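Local coordinates for 5-ketofructose reductase (Gluconobacter sp., PDB 7COK), which reduces 5-ketofructose, probably to fructose with a nicotinamide cofactor, and forms a novel class within the shikimate dehydrogenase family, at residues Arg7-Thr11 / Leu36-Ile41; Trp62-Asn66 / Ile262-Arg266; Ala25-Gly30 / Val272-Leu277; Ser13-Pro17 / Ser68-Lys72; Ala223-Pro227 / Leu246-Leu252. All coordinates share one frame. Numbering follows the deposited sequence.

Contact 1: residues Arg7-Thr11 / Leu36-Ile41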
# COMPACT_ATOMS: atom_id res chain seq x y z
N ARG A 7 -4.08 7.17 -8.50
CA ARG A 7 -4.23 5.76 -8.22
C ARG A 7 -3.06 4.97 -8.78
O ARG A 7 -3.00 4.72 -9.99
CB ARG A 7 -5.54 5.23 -8.78
CG ARG A 7 -5.72 3.77 -8.43
CD ARG A 7 -6.86 3.17 -9.21
NE ARG A 7 -7.06 1.80 -8.75
CZ ARG A 7 -8.05 0.99 -9.13
NH1 ARG A 7 -8.98 1.39 -9.99
NH2 ARG A 7 -8.13 -0.23 -8.61
N SER A 8 -2.14 4.60 -7.89
CA SER A 8 -1.02 3.71 -8.25
C SER A 8 -1.46 2.26 -8.29
O SER A 8 -2.35 1.87 -7.54
CB SER A 8 0.12 3.84 -7.23
OG SER A 8 0.49 5.20 -7.02
N ILE A 9 -0.83 1.47 -9.14
CA ILE A 9 -1.02 0.01 -9.17
C ILE A 9 -0.44 -0.50 -7.85
O ILE A 9 0.65 -0.08 -7.43
CB ILE A 9 -0.28 -0.63 -10.38
CG1 ILE A 9 -0.84 -0.14 -11.73
CG2 ILE A 9 -0.27 -2.16 -10.24
CD1 ILE A 9 0.05 -0.36 -12.95
N LEU A 10 -1.18 -1.40 -7.18
CA LEU A 10 -0.77 -1.88 -5.87
C LEU A 10 -0.36 -3.34 -5.93
O LEU A 10 -1.07 -4.17 -6.51
CB LEU A 10 -1.88 -1.70 -4.83
CG LEU A 10 -2.31 -0.23 -4.63
CD1 LEU A 10 -3.52 -0.16 -3.72
CD2 LEU A 10 -1.14 0.61 -4.09
N THR A 11 0.80 -3.61 -5.36
CA THR A 11 1.36 -4.93 -5.14
C THR A 11 1.94 -4.89 -3.72
O THR A 11 1.98 -3.82 -3.09
CB THR A 11 2.48 -5.26 -6.16
OG1 THR A 11 3.57 -4.32 -6.04
CG2 THR A 11 1.97 -5.25 -7.60
N LEU A 36 6.86 3.32 -14.03
CA LEU A 36 5.58 2.67 -13.77
C LEU A 36 5.06 3.23 -12.47
O LEU A 36 5.78 3.29 -11.46
CB LEU A 36 5.78 1.16 -13.65
CG LEU A 36 4.96 0.15 -14.46
CD1 LEU A 36 4.98 -1.20 -13.74
CD2 LEU A 36 3.53 0.60 -14.71
N ASP A 37 3.80 3.69 -12.50
CA ASP A 37 3.17 4.17 -11.28
C ASP A 37 2.60 2.97 -10.52
O ASP A 37 1.41 2.66 -10.57
CB ASP A 37 2.11 5.23 -11.56
CG ASP A 37 1.43 5.71 -10.29
OD1 ASP A 37 2.01 5.53 -9.18
OD2 ASP A 37 0.30 6.25 -10.38
N ALA A 38 3.51 2.30 -9.83
CA ALA A 38 3.19 1.07 -9.09
C ALA A 38 3.92 1.16 -7.76
O ALA A 38 4.96 1.81 -7.64
CB ALA A 38 3.61 -0.18 -9.87
N ARG A 39 3.35 0.50 -6.74
CA ARG A 39 3.91 0.49 -5.40
C ARG A 39 3.95 -0.94 -4.90
O ARG A 39 3.13 -1.75 -5.27
CB ARG A 39 3.04 1.32 -4.48
CG ARG A 39 2.87 2.77 -4.93
CD ARG A 39 2.05 3.57 -3.94
NE ARG A 39 2.89 3.92 -2.81
CZ ARG A 39 2.54 4.72 -1.82
NH1 ARG A 39 1.33 5.27 -1.79
NH2 ARG A 39 3.40 4.97 -0.86
N TYR A 40 4.89 -1.22 -4.00
CA TYR A 40 5.01 -2.50 -3.32
C TYR A 40 4.86 -2.21 -1.84
O TYR A 40 5.71 -1.53 -1.24
CB TYR A 40 6.38 -3.08 -3.61
CG TYR A 40 6.58 -4.52 -3.15
CD1 TYR A 40 6.92 -4.81 -1.82
CD2 TYR A 40 6.45 -5.58 -4.04
CE1 TYR A 40 7.14 -6.12 -1.41
CE2 TYR A 40 6.66 -6.89 -3.62
CZ TYR A 40 7.02 -7.14 -2.30
OH TYR A 40 7.24 -8.46 -1.89
N ILE A 41 3.81 -2.78 -1.25
CA ILE A 41 3.47 -2.55 0.14
C ILE A 41 3.89 -3.75 1.02
O ILE A 41 3.27 -4.82 0.97
CB ILE A 41 1.95 -2.24 0.31
CG1 ILE A 41 1.46 -1.16 -0.70
CG2 ILE A 41 1.62 -1.89 1.75
CD1 ILE A 41 2.26 0.13 -0.76
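Parallel strands must exchange hydrogen bonds with residues on both sides of a facing position, and R7-T11 shows how this starts. The CA-to-CB bond of R7 leads away from L36-I41; its guanidinium salt-bridges E61. S8 makes the first link: its OG donates to D37 OD1 at 2.7 Å, with D37 at the centre of an inverse gamma turn that leads into strand 38-41. At I9 the ladder proper begins. I9 N donates to D37 O (2.9 Å) and I9 O accepts from R39 N (2.8 Å), so the peptide groups straddle A38, whose CB lies 3.9 Å from I9 CB. These strands are the two arms of a beta-alpha-beta unit, with helix 23-34 as the connection, and their short axes run 4.8 Å apart at 24°. L10 turns to the other face, where its CD2 is 4.3 Å from CB of R39; the guanidinium of R39 reaches on to E28 of the second subunit. T11 repeats the pattern around Y40: T11 N bonds R39 O (3.0 Å) and T11 O receives I41 N (2.8 Å). With chi1 in p, T11 OG1 donates to the same R39 O at 2.7 Å, so one carbonyl accepts twice from a single residue.

Contact 2: residues Trp62-Asn66 / Ile262-Arg266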
# COMPACT_ATOMS: atom_id res chain seq x y z
N TRP A 62 -5.50 -4.70 -5.37
CA TRP A 62 -4.13 -5.06 -5.74
C TRP A 62 -4.10 -6.00 -6.95
O TRP A 62 -5.08 -6.71 -7.22
CB TRP A 62 -3.46 -5.76 -4.57
CG TRP A 62 -3.25 -4.94 -3.29
CD1 TRP A 62 -3.97 -3.86 -2.85
CD2 TRP A 62 -2.29 -5.23 -2.27
NE1 TRP A 62 -3.49 -3.42 -1.64
CE2 TRP A 62 -2.48 -4.25 -1.24
CE3 TRP A 62 -1.28 -6.20 -2.12
CZ2 TRP A 62 -1.69 -4.22 -0.06
CZ3 TRP A 62 -0.49 -6.18 -0.95
CH2 TRP A 62 -0.71 -5.19 0.07
N VAL A 63 -2.97 -6.02 -7.65
CA VAL A 63 -2.82 -6.92 -8.79
C VAL A 63 -2.00 -8.16 -8.46
O VAL A 63 -1.94 -9.12 -9.24
CB VAL A 63 -2.27 -6.22 -10.06
CG1 VAL A 63 -3.18 -5.05 -10.44
CG2 VAL A 63 -0.85 -5.74 -9.82
N GLY A 64 -1.36 -8.14 -7.30
CA GLY A 64 -0.55 -9.26 -6.86
C GLY A 64 0.07 -9.02 -5.52
O GLY A 64 0.09 -7.89 -5.03
N PHE A 65 0.57 -10.10 -4.93
CA PHE A 65 1.35 -9.99 -3.70
C PHE A 65 2.24 -11.21 -3.53
O PHE A 65 1.95 -12.24 -4.09
CB PHE A 65 0.44 -9.82 -2.47
CG PHE A 65 -0.57 -10.93 -2.26
CD1 PHE A 65 -0.24 -12.06 -1.49
CD2 PHE A 65 -1.85 -10.82 -2.81
CE1 PHE A 65 -1.20 -13.08 -1.28
CE2 PHE A 65 -2.81 -11.83 -2.58
CZ PHE A 65 -2.48 -12.95 -1.83
N ASN A 66 3.34 -11.03 -2.79
CA ASN A 66 4.16 -12.14 -2.30
C ASN A 66 3.75 -12.61 -0.94
O ASN A 66 3.18 -11.84 -0.16
CB ASN A 66 5.63 -11.70 -2.22
CG ASN A 66 6.21 -11.40 -3.58
OD1 ASN A 66 6.76 -10.32 -3.79
ND2 ASN A 66 6.03 -12.32 -4.53
N ILE A 262 4.54 -11.73 -13.94
CA ILE A 262 3.26 -12.40 -13.62
C ILE A 262 2.19 -11.38 -13.26
O ILE A 262 1.06 -11.48 -13.71
CB ILE A 262 3.45 -13.47 -12.51
CG1 ILE A 262 4.25 -14.67 -13.06
CG2 ILE A 262 2.11 -13.96 -11.95
CD1 ILE A 262 4.78 -15.63 -12.01
N TRP A 263 2.55 -10.40 -12.44
CA TRP A 263 1.59 -9.42 -11.95
C TRP A 263 1.12 -8.40 -12.97
O TRP A 263 -0.08 -8.03 -13.01
CB TRP A 263 2.18 -8.65 -10.78
CG TRP A 263 2.44 -9.47 -9.56
CD1 TRP A 263 1.86 -10.66 -9.21
CD2 TRP A 263 3.27 -9.10 -8.47
NE1 TRP A 263 2.34 -11.07 -8.00
CE2 TRP A 263 3.19 -10.12 -7.51
CE3 TRP A 263 4.11 -8.00 -8.23
CZ2 TRP A 263 3.92 -10.09 -6.31
CZ3 TRP A 263 4.82 -7.95 -7.06
CH2 TRP A 263 4.73 -9.00 -6.10
N LEU A 264 2.06 -7.90 -13.78
CA LEU A 264 1.82 -6.67 -14.54
C LEU A 264 2.18 -6.74 -16.00
O LEU A 264 1.98 -5.76 -16.73
CB LEU A 264 2.60 -5.51 -13.91
CG LEU A 264 1.95 -4.94 -12.66
CD1 LEU A 264 2.94 -4.03 -11.97
CD2 LEU A 264 0.65 -4.23 -13.00
N GLY A 265 2.74 -7.86 -16.44
CA GLY A 265 3.15 -8.01 -17.84
C GLY A 265 4.28 -7.10 -18.28
O GLY A 265 4.37 -6.80 -19.46
N ARG A 266 5.10 -6.64 -17.34
CA ARG A 266 6.29 -5.83 -17.61
C ARG A 266 7.52 -6.56 -17.11
O ARG A 266 7.46 -7.23 -16.06
CB ARG A 266 6.23 -4.47 -16.90
CG ARG A 266 5.65 -3.34 -17.71
CD ARG A 266 4.27 -3.06 -17.18
NE ARG A 266 3.55 -2.15 -18.05
CZ ARG A 266 2.24 -2.17 -18.24
NH1 ARG A 266 1.47 -3.09 -17.64
NH2 ARG A 266 1.71 -1.28 -19.06
O HOH W 1 -2.34 -9.44 -12.13
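A glycine in a strand can serve as a seat for an aromatic ring, and G64 does so for W263. The tryptophan, with chi1 in m and chi2 at -22°, lays its indole along the backbone of 64-66. G64 CA sits 3.7 Å from the centroid of the five-membered ring and 15° off its normal, a CH-pi contact over the face. A CB on G64 would come within 2.2 Å of W263 CD1, so this ring position depends on a bare alpha carbon. Further out, W263 CZ2 comes within 3.4 Å of F65 C, and W263 CH2 meets N66 OD1 edge-on at 3.3 Å; that oxygen is held by the hydroxyl of Y40. V63, an m rotamer, directs CG2 to L264 CD2 (3.8 Å) and W263 CB (4.3 Å), while the CA-to-CB bond of F65 (chi1 p) points away from the helix. Water 1 sits between V63 O (2.9 Å) and W263 O (2.8 Å), within hydrogen-bonding distance of both. The last turn of helix 248-264 thus lies on the mixed sheet of the substrate-binding domain: W263 touches T11 of strand 9-15, Y40 of strand 38-44 and C94 of strand 94-98, and L264 touches I9.

Contact 3: residues Ala25-Gly30 / Val272-Leu277; sequences AMVEAG and VMAQTL
Two helices can approach closely when small residues line the place where they cross. Build A25-G30 and V272-L277 as regular alpha-helical turns from longer helices, phi/psi near -65/-42, with a signed crossing angle of +144° between their N-to-C directions and their axes 8.2 Å from each other at closest approach. The nearest alpha carbons, 4.9 Å apart, belong to M26 and M273. A25 and A29, one turn apart, point toward the partner and leave a shallow hollow for T276. With T276 in m, its CG2 lies 3.6 Å from A25 O, 4.0 Å from A25 CB and 3.9 Å from M26 N, and its OG1 lies 3.2 Å from A29 CB; that hydroxyl is satisfied within its own helix, donating to V272 O at 2.7 Å. Beside this hollow the methionines pass each other. M26 extends as t, t, p, placing CG 3.6 Å from M273 CB and SD 3.7 Å from L277 CD1. M273, m, t, p, sets its CG 3.6 Å from M26 O and 4.1 Å from G30 CA, where a CB would crowd its sulfur. V272 edges the contact, with CG1 4.5 Å from A29 CB. Here the C-terminal helix 270-281 returns across the chain to pack on helix 23-34 of the N-terminal substrate-binding domain, an arrangement characteristic of the shikimate dehydrogenase fold.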
# COMPACT_ATOMS: atom_id res chain seq x y z
N ALA A 25 12.40 -2.44 -1.69
CA ALA A 25 13.33 -1.50 -2.28
C ALA A 25 13.75 -1.97 -3.67
O ALA A 25 13.81 -1.18 -4.61
CB ALA A 25 14.54 -1.33 -1.38
N MET A 26 14.01 -3.26 -3.80
CA MET A 26 14.40 -3.81 -5.09
C MET A 26 13.30 -3.58 -6.15
O MET A 26 13.54 -3.04 -7.23
CB MET A 26 14.75 -5.28 -4.94
CG MET A 26 15.21 -5.91 -6.23
SD MET A 26 15.41 -7.68 -6.11
CE MET A 26 13.73 -8.26 -5.99
N VAL A 27 12.10 -4.00 -5.82
CA VAL A 27 11.01 -3.98 -6.77
C VAL A 27 10.64 -2.52 -7.09
O VAL A 27 10.45 -2.22 -8.24
CB VAL A 27 9.80 -4.78 -6.23
CG1 VAL A 27 8.59 -4.58 -7.12
CG2 VAL A 27 10.17 -6.26 -6.17
N GLU A 28 10.62 -1.63 -6.11
CA GLU A 28 10.23 -0.24 -6.37
C GLU A 28 11.32 0.46 -7.18
O GLU A 28 10.99 1.32 -8.00
CB GLU A 28 9.88 0.51 -5.09
CG GLU A 28 8.52 0.06 -4.56
CD GLU A 28 7.98 0.93 -3.45
OE1 GLU A 28 8.76 1.67 -2.83
OE2 GLU A 28 6.76 0.87 -3.20
N ALA A 29 12.57 0.05 -7.00
CA ALA A 29 13.63 0.61 -7.85
C ALA A 29 13.36 0.26 -9.32
O ALA A 29 13.49 1.11 -10.23
CB ALA A 29 14.99 0.13 -7.38
N GLY A 30 12.93 -0.98 -9.55
CA GLY A 30 12.49 -1.42 -10.86
C GLY A 30 11.29 -0.66 -11.39
O GLY A 30 11.31 -0.21 -12.53
N VAL A 272 19.26 -2.25 -12.29
CA VAL A 272 18.94 -1.34 -11.19
C VAL A 272 18.42 -2.09 -9.96
O VAL A 272 18.72 -1.68 -8.82
CB VAL A 272 18.00 -0.19 -11.61
CG1 VAL A 272 17.98 0.93 -10.58
CG2 VAL A 272 18.49 0.42 -12.89
N MET A 273 17.75 -3.21 -10.19
CA MET A 273 17.29 -4.03 -9.09
C MET A 273 18.50 -4.61 -8.34
O MET A 273 18.57 -4.54 -7.10
CB MET A 273 16.37 -5.13 -9.60
CG MET A 273 15.07 -4.52 -10.10
SD MET A 273 14.05 -5.72 -10.96
CE MET A 273 13.35 -6.59 -9.55
N ALA A 274 19.47 -5.12 -9.09
CA ALA A 274 20.69 -5.68 -8.54
C ALA A 274 21.50 -4.66 -7.79
O ALA A 274 21.93 -4.91 -6.66
CB ALA A 274 21.53 -6.30 -9.64
N GLN A 275 21.69 -3.49 -8.40
CA GLN A 275 22.45 -2.43 -7.74
C GLN A 275 21.80 -1.98 -6.44
O GLN A 275 22.50 -1.74 -5.45
CB GLN A 275 22.74 -1.24 -8.68
CG GLN A 275 23.79 -0.25 -8.13
CD GLN A 275 25.11 -0.90 -7.68
OE1 GLN A 275 25.56 -1.89 -8.25
NE2 GLN A 275 25.73 -0.34 -6.65
N THR A 276 20.46 -1.97 -6.41
CA THR A 276 19.71 -1.65 -5.19
C THR A 276 20.04 -2.64 -4.04
O THR A 276 20.29 -2.22 -2.90
CB THR A 276 18.21 -1.62 -5.49
OG1 THR A 276 17.96 -0.60 -6.46
CG2 THR A 276 17.36 -1.34 -4.25
N LEU A 277 20.03 -3.94 -4.35
CA LEU A 277 20.42 -4.96 -3.37
C LEU A 277 21.91 -4.85 -2.99
O LEU A 277 22.24 -4.96 -1.80
CB LEU A 277 20.11 -6.35 -3.91
CG LEU A 277 18.66 -6.83 -4.05
CD1 LEU A 277 18.71 -8.28 -4.51
CD2 LEU A 277 17.90 -6.72 -2.74

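Contact 4: residues Ser13-Pro17 / Ser68-Lys72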
# COMPACT_ATOMS: atom_id res chain seq x y z
N SER A 13 3.49 -7.49 -0.09
CA SER A 13 3.93 -8.73 0.56
C SER A 13 3.27 -8.94 1.91
O SER A 13 3.00 -7.97 2.63
CB SER A 13 5.45 -8.68 0.74
OG SER A 13 5.96 -9.73 1.54
N PHE A 14 3.00 -10.21 2.22
CA PHE A 14 2.52 -10.60 3.54
C PHE A 14 3.56 -11.54 4.13
O PHE A 14 3.94 -12.55 3.52
CB PHE A 14 1.18 -11.34 3.44
CG PHE A 14 0.10 -10.58 2.72
CD1 PHE A 14 -0.02 -9.17 2.83
CD2 PHE A 14 -0.86 -11.27 1.96
CE1 PHE A 14 -1.04 -8.49 2.17
CE2 PHE A 14 -1.88 -10.58 1.30
CZ PHE A 14 -1.98 -9.21 1.40
N SER A 15 4.05 -11.20 5.32
CA SER A 15 5.03 -12.03 6.02
C SER A 15 5.13 -11.52 7.45
O SER A 15 4.67 -10.42 7.75
CB SER A 15 6.40 -11.95 5.33
OG SER A 15 7.00 -10.69 5.51
N THR A 16 5.74 -12.32 8.32
CA THR A 16 6.15 -11.82 9.63
C THR A 16 7.36 -12.59 10.13
O THR A 16 7.35 -13.83 10.07
CB THR A 16 4.99 -11.80 10.68
OG1 THR A 16 5.42 -11.08 11.84
CG2 THR A 16 4.51 -13.19 11.10
N PRO A 17 8.42 -11.90 10.58
CA PRO A 17 8.58 -10.44 10.53
C PRO A 17 8.93 -9.96 9.12
O PRO A 17 9.36 -10.76 8.30
CB PRO A 17 9.77 -10.20 11.47
CG PRO A 17 10.56 -11.47 11.40
CD PRO A 17 9.54 -12.56 11.27
N SER A 68 5.85 -14.60 2.19
CA SER A 68 7.10 -15.15 2.73
C SER A 68 6.75 -15.86 4.03
O SER A 68 5.56 -15.98 4.36
CB SER A 68 8.13 -14.03 2.95
OG SER A 68 8.39 -13.31 1.76
N LEU A 69 7.76 -16.34 4.75
CA LEU A 69 7.58 -16.91 6.09
C LEU A 69 6.66 -16.04 6.95
O LEU A 69 6.85 -14.82 6.99
CB LEU A 69 8.94 -17.04 6.80
CG LEU A 69 9.03 -17.74 8.17
CD1 LEU A 69 9.08 -19.25 7.98
CD2 LEU A 69 10.25 -17.29 8.96
N PRO A 70 5.66 -16.63 7.61
CA PRO A 70 5.41 -18.08 7.68
C PRO A 70 4.16 -18.49 6.88
O PRO A 70 3.45 -19.42 7.28
CB PRO A 70 5.15 -18.26 9.19
CG PRO A 70 4.41 -16.99 9.55
CD PRO A 70 4.89 -15.90 8.62
N HIS A 71 3.87 -17.78 5.79
CA HIS A 71 2.62 -17.95 5.02
C HIS A 71 2.61 -18.83 3.76
O HIS A 71 1.55 -19.10 3.22
CB HIS A 71 2.03 -16.58 4.66
CG HIS A 71 1.93 -15.66 5.82
ND1 HIS A 71 1.40 -16.06 7.03
CD2 HIS A 71 2.26 -14.35 5.96
CE1 HIS A 71 1.43 -15.03 7.86
NE2 HIS A 71 1.96 -14.00 7.25
N LYS A 72 3.77 -19.34 3.33
CA LYS A 72 3.85 -20.00 2.01
C LYS A 72 3.02 -21.26 1.83
O LYS A 72 2.57 -21.53 0.74
CB LYS A 72 5.30 -20.30 1.61
CG LYS A 72 6.17 -19.07 1.43
CD LYS A 72 7.56 -19.45 0.96
CE LYS A 72 8.46 -18.24 0.78
NZ LYS A 72 9.83 -18.72 0.43
O HOH W 2 9.37 -13.51 7.25
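S68 N donates to F14 O (3.1 Å), extending the parallel pairing of strands 9-15 and 64-67; T16 N departs from that register, donating to L69 O (3.0 Å), so the loop holds both peptides flanking S15. L69 O also accepts a hydrogen bond from water 2 (2.9 Å), which donates as well to P17 O (2.9 Å). Within the loop, H71 N closes back on S68 O at 2.9 Å. The pieces resemble two conserved elements of shikimate dehydrogenases: the S-x-S of S13 and S15, and a proline-containing turn ending in a lysine, here K72, which forms a salt bridge with D108. By that analogy they probably border the substrate pocket. P17 and P70 each follow a cis peptide bond; P70 CD rests 3.7 Å from T16 CG2. S15 CB packs against S68 CB at 3.6 Å and approaches L69 O at 3.3 Å. H71, bonded through NE2 to the carbonyl of V45, sets CD2 3.6 Å from S15 CA and its ring edge against F14 O.

Contact 5: residues Ala223-Pro227 / Leu246-Leu252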
# COMPACT_ATOMS: atom_id res chain seq x y z
N ALA A 223 26.50 -22.75 -8.68
CA ALA A 223 25.53 -21.72 -8.29
C ALA A 223 25.37 -21.70 -6.77
O ALA A 223 25.55 -22.73 -6.11
CB ALA A 223 24.20 -21.99 -8.96
N ASP A 224 25.00 -20.55 -6.25
CA ASP A 224 24.79 -20.38 -4.83
C ASP A 224 23.55 -19.52 -4.61
O ASP A 224 23.44 -18.44 -5.15
CB ASP A 224 26.01 -19.71 -4.20
CG ASP A 224 26.07 -19.87 -2.70
OD1 ASP A 224 25.05 -20.14 -2.02
OD2 ASP A 224 27.18 -19.74 -2.17
N VAL A 225 22.62 -20.02 -3.80
CA VAL A 225 21.39 -19.25 -3.46
C VAL A 225 21.62 -18.07 -2.52
O VAL A 225 20.80 -17.14 -2.45
CB VAL A 225 20.26 -20.14 -2.89
CG1 VAL A 225 19.98 -21.33 -3.82
CG2 VAL A 225 20.56 -20.62 -1.47
N ILE A 226 22.73 -18.09 -1.77
CA ILE A 226 23.05 -17.00 -0.85
C ILE A 226 23.19 -15.66 -1.59
O ILE A 226 23.96 -15.56 -2.52
CB ILE A 226 24.32 -17.35 -0.04
CG1 ILE A 226 24.02 -18.50 0.95
CG2 ILE A 226 24.88 -16.12 0.67
CD1 ILE A 226 25.26 -19.18 1.51
N PRO A 227 22.41 -14.63 -1.20
CA PRO A 227 22.51 -13.34 -1.92
C PRO A 227 23.47 -12.33 -1.30
O PRO A 227 23.80 -11.32 -1.92
CB PRO A 227 21.08 -12.80 -1.85
CG PRO A 227 20.49 -13.41 -0.60
CD PRO A 227 21.24 -14.68 -0.29
N LEU A 246 27.18 -18.69 -10.75
CA LEU A 246 25.94 -17.94 -10.67
C LEU A 246 25.62 -17.57 -9.24
O LEU A 246 25.46 -18.43 -8.39
CB LEU A 246 24.78 -18.74 -11.28
CG LEU A 246 25.04 -19.18 -12.72
CD1 LEU A 246 24.09 -20.29 -13.13
CD2 LEU A 246 24.95 -18.00 -13.65
N ASP A 247 25.48 -16.27 -9.00
CA ASP A 247 25.28 -15.78 -7.64
C ASP A 247 23.82 -15.61 -7.21
O ASP A 247 22.90 -15.47 -8.04
CB ASP A 247 26.08 -14.49 -7.45
CG ASP A 247 25.43 -13.32 -8.11
OD1 ASP A 247 24.53 -12.71 -7.49
OD2 ASP A 247 25.82 -12.99 -9.25
N GLY A 248 23.62 -15.62 -5.90
CA GLY A 248 22.28 -15.64 -5.33
C GLY A 248 21.57 -14.31 -5.40
O GLY A 248 20.35 -14.26 -5.32
N LEU A 249 22.34 -13.23 -5.53
CA LEU A 249 21.73 -11.89 -5.65
C LEU A 249 21.06 -11.79 -7.02
O LEU A 249 19.90 -11.38 -7.11
CB LEU A 249 22.80 -10.80 -5.40
CG LEU A 249 22.40 -9.33 -5.32
CD1 LEU A 249 23.49 -8.56 -4.60
CD2 LEU A 249 22.20 -8.72 -6.69
N GLY A 250 21.76 -12.24 -8.07
CA GLY A 250 21.15 -12.32 -9.40
C GLY A 250 19.86 -13.15 -9.39
O GLY A 250 18.90 -12.87 -10.12
N MET A 251 19.85 -14.20 -8.59
CA MET A 251 18.68 -15.08 -8.53
C MET A 251 17.49 -14.38 -7.88
O MET A 251 16.35 -14.49 -8.36
CB MET A 251 19.01 -16.36 -7.77
CG MET A 251 20.04 -17.24 -8.41
SD MET A 251 20.24 -18.72 -7.41
CE MET A 251 21.90 -19.21 -7.89
N LEU A 252 17.75 -13.65 -6.80
CA LEU A 252 16.72 -12.83 -6.18
C LEU A 252 16.18 -11.78 -7.16
O LEU A 252 14.97 -11.58 -7.24
CB LEU A 252 17.30 -12.14 -4.95
CG LEU A 252 17.12 -12.73 -3.56
CD1 LEU A 252 17.60 -11.68 -2.58
CD2 LEU A 252 15.68 -13.13 -3.26
O HOH W 3 18.81 -16.12 -4.06
O HOH W 4 25.90 -16.35 -4.25
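In this Rossmann-type domain the loop after strand 221-224 packs on the start of helix 248-264, which follows edge strand 245-246. Centrally, A223 CB touches L246 CB (4.0 Å) and M251 CE (3.8 Å), with F112 of helix 110-117 against both A223 and M251. V225 CG1 adds a looser approach to M251 SD (4.4 Å), while P227 CB packs on L252 CD1 at 3.7 Å. Between these groups G248 CA lies 3.3 Å from I226 O and 3.6 Å from V225 O in CA-H...O contacts; a CB there would clash with both carbonyls. Outward, the parallel bridge has D224 N donating to L246 O (3.0 Å). D224 OD1 accepts I226 N (3.1 Å), an Asx turn, and also bonds N196. Water 3 joins V225 O (2.8 Å) to G248 O (2.7 Å). At the helix start D247 is the N-cap, its OD1 accepting from G250 N at 2.9 Å.

In the fold
From the N terminus, strand 9-15 opens contact 1 and then contact 4, and helix 23-34 opens contact 3 before contact 1 closes the first beta-alpha-beta loop. Contact 1 therefore crosses both 3 and 4. Contact 2 opens on strand 64-67 just before contact 4 closes, so these two cross as well, and contact 4 also crosses contact 3. The chain then builds the parallel-sheet domain, where contact 5 closes a short local loop. Contact 5 is nested inside contact 2, and contact 2 inside contact 3. Contacts 1 and 4 hold the N-terminal sheet and its loop, contact 5 the last strands of the second sheet, and contacts 2 and 3 return the C-terminal helices to the first domain.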